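Local coordinates for protein fructose 1-phosphate kinase (Staphylococcus aureus, PDB 2JG5) that probably phosphorylates fructose 1-phosphate to fructose 1,6-bisphosphate with ATP, as a pfkB-family sugar kinase that may also act on tagatose 6-phosphate, at residues Asn8-Tyr13 and Arg88-Leu93; Asp12-Thr17 and Tyr32-Gly37; Leu56-Gly61 and Ile81-Asp86; Gly105-Ser110 and Pro136-Ser141; Val242-Ser247 and Ala278-Glu283. All coordinates share one frame; numbering follows the deposited sequence.

Contact 1 of 5, residues Asn8-Tyr13 and Arg88-Leu93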
# COMPACT_ATOMS: atom_id res chain seq x y z
N ASN A 8 5.01 -13.13 9.23
CA ASN A 8 4.46 -12.43 8.09
C ASN A 8 3.67 -11.17 8.51
O ASN A 8 2.48 -11.05 8.23
CB ASN A 8 3.58 -13.41 7.28
CG ASN A 8 3.17 -12.86 5.92
OD1 ASN A 8 3.72 -11.86 5.46
ND2 ASN A 8 2.20 -13.51 5.29
N PRO A 9 4.33 -10.22 9.20
CA PRO A 9 3.63 -9.02 9.64
C PRO A 9 3.01 -8.22 8.49
O PRO A 9 3.37 -8.41 7.32
CB PRO A 9 4.74 -8.20 10.30
CG PRO A 9 6.00 -8.73 9.72
CD PRO A 9 5.76 -10.18 9.57
N SER A 10 2.11 -7.31 8.82
CA SER A 10 1.39 -6.62 7.77
C SER A 10 1.18 -5.16 8.03
O SER A 10 1.11 -4.72 9.18
CB SER A 10 0.02 -7.27 7.57
OG SER A 10 -0.67 -7.33 8.80
N ILE A 11 1.08 -4.40 6.96
CA ILE A 11 0.34 -3.17 7.02
C ILE A 11 -1.11 -3.56 6.78
O ILE A 11 -1.44 -4.25 5.80
CB ILE A 11 0.83 -2.11 6.02
CG1 ILE A 11 2.31 -1.83 6.24
CG2 ILE A 11 0.03 -0.79 6.17
CD1 ILE A 11 2.94 -0.92 5.23
N ASP A 12 -1.97 -3.17 7.71
CA ASP A 12 -3.38 -3.33 7.52
C ASP A 12 -3.92 -2.02 6.94
O ASP A 12 -4.14 -1.05 7.65
CB ASP A 12 -4.04 -3.74 8.83
CG ASP A 12 -3.50 -5.06 9.37
OD1 ASP A 12 -2.85 -5.80 8.60
OD2 ASP A 12 -3.71 -5.37 10.56
N TYR A 13 -4.08 -2.01 5.62
CA TYR A 13 -4.59 -0.86 4.91
C TYR A 13 -6.13 -0.85 4.98
O TYR A 13 -6.81 -1.56 4.24
CB TYR A 13 -4.07 -0.88 3.47
CG TYR A 13 -4.40 0.33 2.64
CD1 TYR A 13 -4.65 1.57 3.23
CD2 TYR A 13 -4.45 0.24 1.25
CE1 TYR A 13 -4.95 2.69 2.45
CE2 TYR A 13 -4.76 1.35 0.46
CZ TYR A 13 -5.01 2.57 1.07
OH TYR A 13 -5.29 3.67 0.30
N ARG A 88 4.12 -7.38 3.64
CA ARG A 88 2.83 -7.36 2.93
C ARG A 88 1.91 -6.23 3.35
O ARG A 88 2.02 -5.70 4.47
CB ARG A 88 2.10 -8.70 3.03
CG ARG A 88 1.81 -9.16 4.44
CD ARG A 88 0.95 -10.40 4.44
NE ARG A 88 0.86 -10.95 5.77
CZ ARG A 88 -0.10 -11.77 6.20
NH1 ARG A 88 -1.09 -12.13 5.40
NH2 ARG A 88 -0.06 -12.22 7.45
N ILE A 89 1.02 -5.87 2.42
CA ILE A 89 -0.07 -4.95 2.67
C ILE A 89 -1.40 -5.69 2.51
O ILE A 89 -1.78 -6.09 1.41
CB ILE A 89 -0.06 -3.69 1.73
CG1 ILE A 89 1.27 -2.92 1.86
CG2 ILE A 89 -1.21 -2.79 2.10
CD1 ILE A 89 1.47 -1.76 0.83
N ASN A 90 -2.08 -5.87 3.63
CA ASN A 90 -3.37 -6.50 3.67
C ASN A 90 -4.44 -5.43 3.56
O ASN A 90 -4.28 -4.34 4.12
CB ASN A 90 -3.52 -7.25 4.98
CG ASN A 90 -2.59 -8.42 5.09
OD1 ASN A 90 -1.91 -8.78 4.13
ND2 ASN A 90 -2.54 -9.04 6.27
N VAL A 91 -5.50 -5.71 2.82
CA VAL A 91 -6.57 -4.72 2.62
C VAL A 91 -7.84 -5.09 3.38
O VAL A 91 -8.30 -6.22 3.32
CB VAL A 91 -6.86 -4.48 1.11
CG1 VAL A 91 -7.97 -3.46 0.93
CG2 VAL A 91 -5.60 -4.01 0.40
N LYS A 92 -8.40 -4.12 4.11
CA LYS A 92 -9.65 -4.29 4.83
C LYS A 92 -10.66 -3.29 4.29
O LYS A 92 -10.50 -2.08 4.50
CB LYS A 92 -9.45 -4.06 6.34
CG LYS A 92 -8.13 -4.61 6.93
CD LYS A 92 -8.07 -6.13 6.90
CE LYS A 92 -6.63 -6.66 7.04
NZ LYS A 92 -6.58 -8.16 7.20
N LEU A 93 -11.68 -3.77 3.58
CA LEU A 93 -12.70 -2.90 2.99
C LEU A 93 -13.91 -2.75 3.90
O LEU A 93 -14.70 -3.69 4.10
CB LEU A 93 -13.15 -3.39 1.61
CG LEU A 93 -12.10 -3.54 0.51
CD1 LEU A 93 -12.76 -4.06 -0.75
CD2 LEU A 93 -11.38 -2.22 0.24
O HOH W 1 4.86 -9.63 5.61
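Arg88 grips the backbone carbonyl of Asn8 side-on: NE and NH2 each donate to Asn8 O at 2.9 Å, with the oxygen lying in the guanidinium plane. Asn8 CG, anti to the backbone N (chi1 -169°), carries the amide over the guanidinium, ND2 lying above its face and the planes 17° apart. A water donates to Asn8 OD1 and Pro9 O and accepts from Arg88 N. A long side chain ending in a flat group with several N-H donors suits this place, and Arg88 NH1 goes on to Ala103 O. Beyond it, strands 10-16 and 88-94 run parallel in the four-stranded mixed sheet that forms the lid of pfkB-family kinases. Ile11 N donates to Arg88 O at 3.0 Å and Asn90 N to Ile11 O at 2.8 Å. On one face the branched Ile11, Ile89 and Val91 accompany Tyr13, whose CB meets Ile89 CG2 at 3.7 Å. Phe62 of the second subunit packs on both isoleucines, while Tyr13 OH bonds Ile89 O of that subunit. The other face is polar: Ser10 OG donates to Asp12 OD1 at 2.7 Å, the carboxylate lies beside the Asn90 amide, and Asn90 OD1 accepts from Ala103 N.

Contact 2 of 5, residues Asp12-Thr17 and Tyr32-Gly37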
# COMPACT_ATOMS: atom_id res chain seq x y z
N ASP A 12 -1.97 -3.17 7.71
CA ASP A 12 -3.38 -3.33 7.52
C ASP A 12 -3.92 -2.02 6.94
O ASP A 12 -4.14 -1.05 7.65
CB ASP A 12 -4.04 -3.74 8.83
CG ASP A 12 -3.50 -5.06 9.37
OD1 ASP A 12 -2.85 -5.80 8.60
OD2 ASP A 12 -3.71 -5.37 10.56
N TYR A 13 -4.08 -2.01 5.62
CA TYR A 13 -4.59 -0.86 4.91
C TYR A 13 -6.13 -0.85 4.98
O TYR A 13 -6.81 -1.56 4.24
CB TYR A 13 -4.07 -0.88 3.47
CG TYR A 13 -4.40 0.33 2.64
CD1 TYR A 13 -4.65 1.57 3.23
CD2 TYR A 13 -4.45 0.24 1.25
CE1 TYR A 13 -4.95 2.69 2.45
CE2 TYR A 13 -4.76 1.35 0.46
CZ TYR A 13 -5.01 2.57 1.07
OH TYR A 13 -5.29 3.67 0.30
N VAL A 14 -6.65 -0.05 5.90
CA VAL A 14 -8.09 0.03 6.13
C VAL A 14 -8.70 1.10 5.23
O VAL A 14 -8.26 2.25 5.25
CB VAL A 14 -8.42 0.28 7.61
CG1 VAL A 14 -9.92 0.40 7.80
CG2 VAL A 14 -7.89 -0.86 8.49
N ILE A 15 -9.70 0.71 4.44
CA ILE A 15 -10.31 1.59 3.46
C ILE A 15 -11.81 1.68 3.71
O ILE A 15 -12.53 0.67 3.67
CB ILE A 15 -10.04 1.12 2.00
CG1 ILE A 15 -8.54 0.92 1.76
CG2 ILE A 15 -10.63 2.13 1.01
CD1 ILE A 15 -8.21 0.22 0.45
N PHE A 16 -12.28 2.89 3.98
CA PHE A 16 -13.69 3.13 4.12
C PHE A 16 -14.20 3.59 2.78
O PHE A 16 -13.64 4.52 2.18
CB PHE A 16 -13.98 4.19 5.19
CG PHE A 16 -13.71 3.73 6.59
CD1 PHE A 16 -12.40 3.64 7.07
CD2 PHE A 16 -14.76 3.38 7.43
CE1 PHE A 16 -12.16 3.20 8.37
CE2 PHE A 16 -14.52 2.94 8.73
CZ PHE A 16 -13.21 2.86 9.20
N THR A 17 -15.26 2.93 2.32
CA THR A 17 -15.91 3.25 1.05
C THR A 17 -17.33 2.72 1.05
O THR A 17 -17.57 1.59 1.50
CB THR A 17 -15.09 2.73 -0.17
OG1 THR A 17 -15.53 3.37 -1.37
CG2 THR A 17 -15.17 1.20 -0.32
N TYR A 32 -6.92 4.42 6.52
CA TYR A 32 -5.86 4.53 7.49
C TYR A 32 -5.09 3.23 7.51
O TYR A 32 -5.48 2.26 6.86
CB TYR A 32 -6.39 4.95 8.87
CG TYR A 32 -7.28 3.95 9.55
CD1 TYR A 32 -8.65 4.20 9.71
CD2 TYR A 32 -6.76 2.75 10.05
CE1 TYR A 32 -9.48 3.27 10.36
CE2 TYR A 32 -7.58 1.82 10.68
CZ TYR A 32 -8.93 2.07 10.84
OH TYR A 32 -9.72 1.13 11.47
N LYS A 33 -3.98 3.23 8.25
CA LYS A 33 -3.03 2.14 8.21
C LYS A 33 -2.57 1.84 9.60
O LYS A 33 -2.36 2.75 10.40
CB LYS A 33 -1.80 2.55 7.41
CG LYS A 33 -2.02 2.74 5.94
CD LYS A 33 -0.69 3.01 5.25
CE LYS A 33 -0.89 3.58 3.89
NZ LYS A 33 -1.45 4.95 4.00
N PHE A 34 -2.37 0.56 9.89
CA PHE A 34 -1.64 0.18 11.10
C PHE A 34 -0.75 -1.06 10.93
O PHE A 34 -0.85 -1.77 9.94
CB PHE A 34 -2.57 0.06 12.31
CG PHE A 34 -3.75 -0.86 12.11
CD1 PHE A 34 -3.63 -2.23 12.39
CD2 PHE A 34 -4.98 -0.36 11.69
CE1 PHE A 34 -4.73 -3.10 12.24
CE2 PHE A 34 -6.08 -1.21 11.53
CZ PHE A 34 -5.96 -2.59 11.81
N ALA A 35 0.13 -1.29 11.90
CA ALA A 35 0.95 -2.48 11.91
C ALA A 35 0.10 -3.65 12.41
O ALA A 35 -0.32 -3.67 13.57
CB ALA A 35 2.16 -2.27 12.79
N GLY A 36 -0.15 -4.61 11.53
CA GLY A 36 -0.86 -5.83 11.90
C GLY A 36 -0.00 -7.08 11.92
O GLY A 36 1.15 -7.07 11.50
N GLY A 37 -0.60 -8.17 12.39
CA GLY A 37 0.09 -9.43 12.59
C GLY A 37 -0.13 -9.85 14.02
O GLY A 37 -0.25 -9.01 14.91
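Asp12 and Val14 each push CB against the face of an aromatic ring from the neighbouring strand, Phe34 and Tyr32 respectively. Both are CH-pi contacts, with Val14 CB 3.8 Å from the Tyr32 ring centroid. The rings reach across because CG of each aromatic sits between the backbone N and the carbonyl carbon (chi1 66° in Tyr32 and 54° in Phe34). Packing is tightest at Asp12, where OD2 lies 3.0 Å from Phe34 CE1, its carboxylate plane almost perpendicular to the ring, and 3.2 Å from Gly36 CA, while OD1 takes a hydrogen bond from Ser10 OG. Glycine suits that place, since the carboxylate occupies the side on which a CB would stand. Under these side chains runs an antiparallel ladder: Asp12 N donates to Phe34 O at 2.9 Å and Val14 N to Tyr32 O at 2.8 Å, whereas the return bond from Phe34 N to Asp12 O is longer, 3.3 Å. Toward the partly exposed end the contact is sparser. Phe16 meets Tyr32 obliquely, the ring planes 46° apart, mainly CE1 to CE1 at 3.3 Å, with Tyr32 CE1 at the edge of the Phe16 ring. On the reverse face, at the non-hydrogen-bonded pair, the aliphatic part of Lys33 lies against the Tyr13 ring, and its NZ makes a salt bridge with Asp86 of the second subunit. The hairpin of strands 10-16 and 25-36 edges the lid sheet: strand 88-94 flanks 10-16, Arg44 of helix 38-48 touches Phe34, and Phe66 of helix 61-73 touches Lys33.

Contact 3 of 5, residues Leu56-Gly61 and Ile81-Asp86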
# COMPACT_ATOMS: atom_id res chain seq x y z
N LEU A 56 9.96 -9.57 17.13
CA LEU A 56 10.85 -10.29 16.23
C LEU A 56 10.04 -10.77 15.04
O LEU A 56 8.81 -10.68 15.05
CB LEU A 56 11.48 -11.48 16.95
CG LEU A 56 12.31 -11.24 18.22
CD1 LEU A 56 12.95 -12.57 18.62
CD2 LEU A 56 13.36 -10.15 18.02
N GLY A 57 10.73 -11.26 14.02
CA GLY A 57 10.07 -11.69 12.79
C GLY A 57 10.67 -11.05 11.56
O GLY A 57 11.81 -10.61 11.61
N PHE A 58 9.92 -10.97 10.47
CA PHE A 58 10.50 -10.52 9.21
C PHE A 58 9.96 -9.22 8.68
O PHE A 58 8.74 -9.06 8.54
CB PHE A 58 10.39 -11.63 8.15
CG PHE A 58 10.92 -12.96 8.62
CD1 PHE A 58 10.06 -13.94 9.08
CD2 PHE A 58 12.30 -13.20 8.64
CE1 PHE A 58 10.56 -15.14 9.55
CE2 PHE A 58 12.79 -14.40 9.10
CZ PHE A 58 11.93 -15.37 9.55
N ALA A 59 10.86 -8.28 8.37
CA ALA A 59 10.46 -7.04 7.69
C ALA A 59 11.37 -6.69 6.52
O ALA A 59 12.57 -6.98 6.53
CB ALA A 59 10.35 -5.89 8.67
N GLY A 60 10.79 -6.05 5.51
CA GLY A 60 11.52 -5.69 4.30
C GLY A 60 10.87 -4.54 3.56
O GLY A 60 9.67 -4.31 3.67
N GLY A 61 11.70 -3.84 2.80
CA GLY A 61 11.29 -2.68 2.03
C GLY A 61 10.79 -1.56 2.90
O GLY A 61 11.08 -1.48 4.10
N ILE A 81 14.19 -9.21 11.24
CA ILE A 81 15.17 -9.67 10.27
C ILE A 81 14.82 -9.06 8.93
O ILE A 81 13.72 -9.30 8.39
CB ILE A 81 15.16 -11.23 10.12
CG1 ILE A 81 15.33 -11.93 11.47
CG2 ILE A 81 16.17 -11.68 9.06
CD1 ILE A 81 16.68 -11.67 12.17
N GLU A 82 15.76 -8.27 8.38
CA GLU A 82 15.56 -7.62 7.09
C GLU A 82 15.49 -8.68 6.00
O GLU A 82 16.44 -9.46 5.81
CB GLU A 82 16.67 -6.59 6.79
CG GLU A 82 16.40 -5.66 5.58
CD GLU A 82 17.65 -4.96 5.07
OE1 GLU A 82 17.85 -3.77 5.40
OE2 GLU A 82 18.46 -5.59 4.35
N VAL A 83 14.36 -8.72 5.31
CA VAL A 83 14.22 -9.57 4.13
C VAL A 83 14.24 -8.70 2.85
O VAL A 83 14.09 -7.48 2.92
CB VAL A 83 12.97 -10.50 4.22
CG1 VAL A 83 13.05 -11.36 5.48
CG2 VAL A 83 11.69 -9.70 4.25
N ASP A 84 14.46 -9.34 1.70
CA ASP A 84 14.74 -8.67 0.44
C ASP A 84 13.48 -8.23 -0.34
O ASP A 84 13.58 -7.54 -1.35
CB ASP A 84 15.61 -9.57 -0.46
CG ASP A 84 16.87 -10.05 0.24
OD1 ASP A 84 17.50 -9.24 0.96
OD2 ASP A 84 17.23 -11.24 0.07
N GLU A 85 12.32 -8.65 0.14
CA GLU A 85 11.05 -8.22 -0.47
C GLU A 85 10.16 -7.47 0.54
O GLU A 85 10.36 -7.55 1.75
CB GLU A 85 10.30 -9.42 -1.06
CG GLU A 85 11.03 -10.10 -2.20
CD GLU A 85 10.18 -11.12 -2.91
OE1 GLU A 85 8.99 -11.30 -2.55
OE2 GLU A 85 10.70 -11.76 -3.84
N ASP A 86 9.16 -6.77 0.01
CA ASP A 86 8.28 -5.93 0.82
C ASP A 86 7.40 -6.68 1.80
O ASP A 86 6.75 -7.68 1.45
CB ASP A 86 7.42 -5.05 -0.07
CG ASP A 86 8.21 -3.94 -0.73
OD1 ASP A 86 9.39 -3.75 -0.40
OD2 ASP A 86 7.64 -3.25 -1.59
O HOH W 2 14.21 -4.47 1.20
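Phe58 and Ile81 are paired in a short parallel bridge at the edge of the central sheet, joining the two strands of the beta-alpha-beta unit made by strand 58-59, helix 61-73 and strand 77-82. Three backbone bonds stitch them: Ile81 N to Gly57 O at 2.8 Å, Ala59 N to Ile81 O at 3.0 Å, and Val83 N to Ala59 O at 2.8 Å. The chain turns a corner at Gly57, whose positive phi of 127° suits glycine. On one face the Phe58 ring lies alongside Ile81 and points the same way, CD2 standing 3.8 Å from Ile81 CB. The Val83 and Phe58 side chains cross at about a right angle; Val83 CG1, anti to the carbonyl carbon (chi1 -57°), is thereby set 3.7 Å from Phe58 CD2. Beta-branched residues put a methyl (Val83 CG1) and a methine (Ile81 CB) beside CD2 of the Phe58 ring. Past the bridge the glycines allow close approach of the backbones: Gly60 CA lies 3.4 Å from Glu85 O in a CA-H...O contact, and Gly61 CA comes within 3.3 Å of Asp86 OD1. A water that accepts from Gly61 N and gives a weak bond to Val83 O links the two segments here. Polar residues mark this end: Glu85 OE1 accepts from His107 N, and Asp86 faces Lys33 of the second subunit. Helix 110-120 packs over the apolar face, Leu116 on Phe58, Gln115 on Ile81 and Gln112 on Val83.

Contact 4 of 5, residues Gly105-Ser110 and Pro136-Ser141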
# COMPACT_ATOMS: atom_id res chain seq x y z
N GLY A 105 3.23 -13.23 1.95
CA GLY A 105 4.39 -12.53 2.51
C GLY A 105 5.43 -12.20 1.47
O GLY A 105 5.30 -12.58 0.29
N PRO A 106 6.49 -11.48 1.88
CA PRO A 106 7.70 -11.45 1.06
C PRO A 106 8.31 -12.86 0.97
O PRO A 106 7.98 -13.73 1.79
CB PRO A 106 8.64 -10.55 1.87
CG PRO A 106 8.12 -10.63 3.29
CD PRO A 106 6.64 -10.70 3.12
N HIS A 107 9.16 -13.09 -0.03
CA HIS A 107 9.99 -14.28 -0.04
C HIS A 107 11.04 -14.14 1.03
O HIS A 107 11.76 -13.13 1.10
CB HIS A 107 10.65 -14.54 -1.39
CG HIS A 107 11.56 -15.73 -1.39
ND1 HIS A 107 11.08 -17.03 -1.41
CD2 HIS A 107 12.91 -15.83 -1.33
CE1 HIS A 107 12.10 -17.87 -1.38
NE2 HIS A 107 13.22 -17.17 -1.33
N ILE A 108 11.12 -15.16 1.88
CA ILE A 108 12.07 -15.20 2.97
C ILE A 108 13.03 -16.36 2.72
O ILE A 108 12.59 -17.53 2.62
CB ILE A 108 11.35 -15.35 4.35
CG1 ILE A 108 10.37 -14.19 4.55
CG2 ILE A 108 12.37 -15.41 5.49
CD1 ILE A 108 9.15 -14.54 5.36
N THR A 109 14.32 -16.04 2.61
CA THR A 109 15.38 -17.02 2.36
C THR A 109 15.63 -17.87 3.61
O THR A 109 15.16 -17.54 4.69
CB THR A 109 16.71 -16.32 1.98
OG1 THR A 109 17.17 -15.55 3.10
CG2 THR A 109 16.53 -15.41 0.76
N SER A 110 16.38 -18.96 3.46
CA SER A 110 16.69 -19.85 4.57
C SER A 110 17.67 -19.19 5.53
O SER A 110 17.58 -19.36 6.74
CB SER A 110 17.27 -21.16 4.06
OG SER A 110 16.32 -21.84 3.28
N PRO A 136 4.41 -18.50 6.60
CA PRO A 136 4.61 -18.20 5.18
C PRO A 136 5.29 -19.35 4.44
O PRO A 136 6.12 -20.07 5.01
CB PRO A 136 5.52 -16.96 5.19
CG PRO A 136 6.08 -16.89 6.56
CD PRO A 136 5.10 -17.53 7.47
N SER A 137 4.92 -19.51 3.17
CA SER A 137 5.33 -20.65 2.35
C SER A 137 6.84 -20.75 2.18
O SER A 137 7.36 -21.85 1.99
CB SER A 137 4.68 -20.55 0.97
OG SER A 137 4.91 -19.28 0.40
N SER A 138 7.53 -19.62 2.24
CA SER A 138 8.97 -19.55 1.99
C SER A 138 9.85 -19.93 3.21
O SER A 138 11.06 -20.12 3.06
CB SER A 138 9.38 -18.18 1.44
OG SER A 138 9.04 -17.15 2.34
N ILE A 139 9.25 -20.04 4.39
CA ILE A 139 9.99 -20.52 5.56
C ILE A 139 9.65 -21.99 5.90
O ILE A 139 8.67 -22.53 5.39
CB ILE A 139 9.85 -19.56 6.80
CG1 ILE A 139 8.47 -19.65 7.45
CG2 ILE A 139 10.23 -18.14 6.41
CD1 ILE A 139 8.43 -19.13 8.88
N PRO A 140 10.48 -22.65 6.73
CA PRO A 140 10.29 -24.08 7.00
C PRO A 140 8.90 -24.34 7.55
O PRO A 140 8.47 -23.66 8.48
CB PRO A 140 11.33 -24.38 8.07
CG PRO A 140 12.37 -23.37 7.88
CD PRO A 140 11.64 -22.12 7.48
N SER A 141 8.19 -25.32 7.00
CA SER A 141 6.83 -25.54 7.48
C SER A 141 6.83 -26.00 8.94
O SER A 141 5.82 -25.85 9.64
CB SER A 141 6.03 -26.47 6.56
OG SER A 141 6.69 -27.70 6.32
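Ser138 and Ile108 carry most of this meeting of two loops, one through a hydroxyl and the other through its backbone NH and branched side chain. Ser138 OG accepts from Ile108 N at 2.9 Å, with a donor angle of 154°. Its chi1 of 60° holds OG between the backbone N and the carbonyl carbon, in reach of that NH. Serine suits the place because its one-carbon arm brings the hydroxyl to the NH where the backbones are close, Ile108 O and Ser138 O being 3.0 Å apart. Ser138 CB also lies 3.5 Å from ND1 of the exposed His107. Ile108 turns its CB toward the other loop and supplies the apolar half of the contact. Its CG2 meets Ile139 CG2 at 3.6 Å, the two side chains lying side by side and pointing the same way, while its CD1 reaches Pro136 CG at 4.0 Å. The chi2 of 148°, well short of a full anti value, places that CD1. Pro136 and Ile139 stand at the ends of a type I beta turn, closed by Ile139 N to Pro136 O at 3.2 Å, so both apolar surfaces are presented together. This packing joins the loop after strand 98-102 to the loop after strand 128-132. Thr109 caps helix 110-120 through OG1 to Gln112 N, Phe113 of that helix touches Ile139, and Phe7 lies against Pro136 and Ile139.

Contact 5 of 5, residues Val242-Ser247 and Ala278-Glu283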
# COMPACT_ATOMS: atom_id res chain seq x y z
N VAL A 242 -18.26 -6.12 18.56
CA VAL A 242 -18.01 -5.12 17.53
C VAL A 242 -17.05 -5.68 16.49
O VAL A 242 -17.39 -5.76 15.31
CB VAL A 242 -17.45 -3.80 18.12
CG1 VAL A 242 -17.20 -2.78 17.01
CG2 VAL A 242 -18.40 -3.22 19.15
N ASN A 243 -15.87 -6.10 16.94
CA ASN A 243 -14.82 -6.61 16.07
C ASN A 243 -13.87 -7.52 16.84
O ASN A 243 -13.11 -7.06 17.69
CB ASN A 243 -14.04 -5.44 15.46
CG ASN A 243 -13.23 -5.85 14.26
OD1 ASN A 243 -12.54 -6.86 14.27
ND2 ASN A 243 -13.30 -5.05 13.21
N THR A 244 -13.93 -8.82 16.53
CA THR A 244 -13.13 -9.82 17.25
C THR A 244 -11.74 -9.99 16.69
O THR A 244 -10.94 -10.75 17.24
CB THR A 244 -13.81 -11.21 17.29
OG1 THR A 244 -13.95 -11.72 15.96
CG2 THR A 244 -15.18 -11.13 17.95
N VAL A 245 -11.44 -9.29 15.59
CA VAL A 245 -10.07 -9.31 15.07
C VAL A 245 -9.13 -8.82 16.18
O VAL A 245 -9.34 -7.75 16.75
CB VAL A 245 -9.91 -8.49 13.76
CG1 VAL A 245 -8.45 -8.48 13.30
CG2 VAL A 245 -10.82 -9.03 12.65
N GLY A 246 -8.13 -9.64 16.50
CA GLY A 246 -7.18 -9.32 17.55
C GLY A 246 -7.48 -9.82 18.95
O GLY A 246 -6.62 -9.74 19.84
N SER A 247 -8.69 -10.34 19.17
CA SER A 247 -9.12 -10.77 20.51
C SER A 247 -8.39 -12.01 21.03
O SER A 247 -8.09 -12.11 22.23
CB SER A 247 -10.65 -10.96 20.59
OG SER A 247 -11.14 -11.85 19.61
N ALA A 278 -12.61 -7.22 25.81
CA ALA A 278 -12.52 -5.78 25.58
C ALA A 278 -12.19 -5.40 24.12
O ALA A 278 -12.78 -4.47 23.56
CB ALA A 278 -11.54 -5.15 26.55
N THR A 279 -11.27 -6.15 23.51
CA THR A 279 -10.94 -6.05 22.08
C THR A 279 -12.16 -6.32 21.22
O THR A 279 -12.51 -5.51 20.36
CB THR A 279 -9.79 -7.02 21.69
OG1 THR A 279 -8.60 -6.62 22.36
CG2 THR A 279 -9.54 -7.01 20.19
N ALA A 280 -12.81 -7.47 21.47
CA ALA A 280 -14.05 -7.85 20.79
C ALA A 280 -15.10 -6.73 20.78
O ALA A 280 -15.80 -6.55 19.78
CB ALA A 280 -14.62 -9.12 21.40
N PHE A 281 -15.17 -5.98 21.88
CA PHE A 281 -16.12 -4.89 22.05
C PHE A 281 -15.61 -3.54 21.51
O PHE A 281 -16.10 -2.49 21.92
CB PHE A 281 -16.48 -4.73 23.54
CG PHE A 281 -17.28 -5.87 24.12
CD1 PHE A 281 -17.85 -6.86 23.31
CD2 PHE A 281 -17.48 -5.94 25.50
CE1 PHE A 281 -18.60 -7.91 23.87
CE2 PHE A 281 -18.23 -6.97 26.08
CZ PHE A 281 -18.79 -7.96 25.26
N ASP A 282 -14.65 -3.58 20.60
CA ASP A 282 -13.91 -2.39 20.18
C ASP A 282 -13.63 -2.41 18.67
O ASP A 282 -13.65 -3.47 18.04
CB ASP A 282 -12.59 -2.31 20.95
CG ASP A 282 -11.97 -0.92 20.94
OD1 ASP A 282 -12.02 -0.25 22.00
OD2 ASP A 282 -11.42 -0.51 19.89
N GLU A 283 -13.37 -1.22 18.10
CA GLU A 283 -12.98 -1.10 16.69
C GLU A 283 -11.69 -1.86 16.45
O GLU A 283 -11.59 -2.67 15.52
CB GLU A 283 -12.73 0.36 16.28
CG GLU A 283 -13.56 1.44 16.97
CD GLU A 283 -13.18 2.84 16.51
OE1 GLU A 283 -12.46 2.97 15.49
OE2 GLU A 283 -13.61 3.82 17.16
O HOH W 3 -10.24 -5.52 16.27
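The loop Val242-Ser247 leads into helix 247-260 and carries, from Gly246, the start of the Gly-Ser-Gly-Asp sequence, this protein's version of the pfkB-family Gly-Ala-Gly-Asp motif; it rests here on the end of helix 265-280. Ala280 O, a carbonyl from the last residue of that helix, accepts two successive backbone donors, Val242 N at 2.8 Å and Asn243 N at 2.9 Å. Asn243 O in turn lies 3.3 Å from Ala280 CA in a CA-H...O contact. Val242 spreads its methyls over the chain leaving the helix, CG2 lying 3.7 Å from Phe281 C. Alanine suits position 280 because a single methyl lets the loop come close, and that CB touches Thr244 CG2. Asn243 is used as a brace within its own loop: with CG anti to the backbone N (chi1 -163°), OD1 accepts from Val245 N at 3.0 Å, an Asx turn. A type II beta turn follows from Thr244 to Ser247. Thr244 O is gripped twice by Ser247, from N at 3.0 Å and from OG at 2.6 Å. Glycine fits position 246, whose phi is +92°. Thr279 presses its methyl against this turn, CG2 standing 3.5 Å from Val245 O, while its OG1 bonds Ser250 OG of helix 247-260. A water lies between Val245 O and Glu283 O. A turn delivering a glycine-rich sequence to a helix N terminus is the arrangement that forms the anion hole of the ribokinase fold; in relatives it faces the transferred phosphate, and the same role is likely here.

In the fold
Contacts 1 and 2 share Asp12 and Tyr13 and build one lid sheet on either side of strand 10-16; both reach the second subunit, as contact 3 does through Asp86. Contact 3 is parallel strand pairing, like contact 1, but at the edge of the central sheet; contact 2 is antiparallel. Contacts 1 and 3 are buried, contacts 2, 4 and 5 only partly so. Contact 4 joins two loops with a serine hydroxyl and aliphatic packing, and touches contact 3 through Phe58 with Ile108. Contact 5 stands apart, about 30 Å from contact 4 between centres and across the chain's centre; there a helix-end carbonyl and turns replace strand ladders.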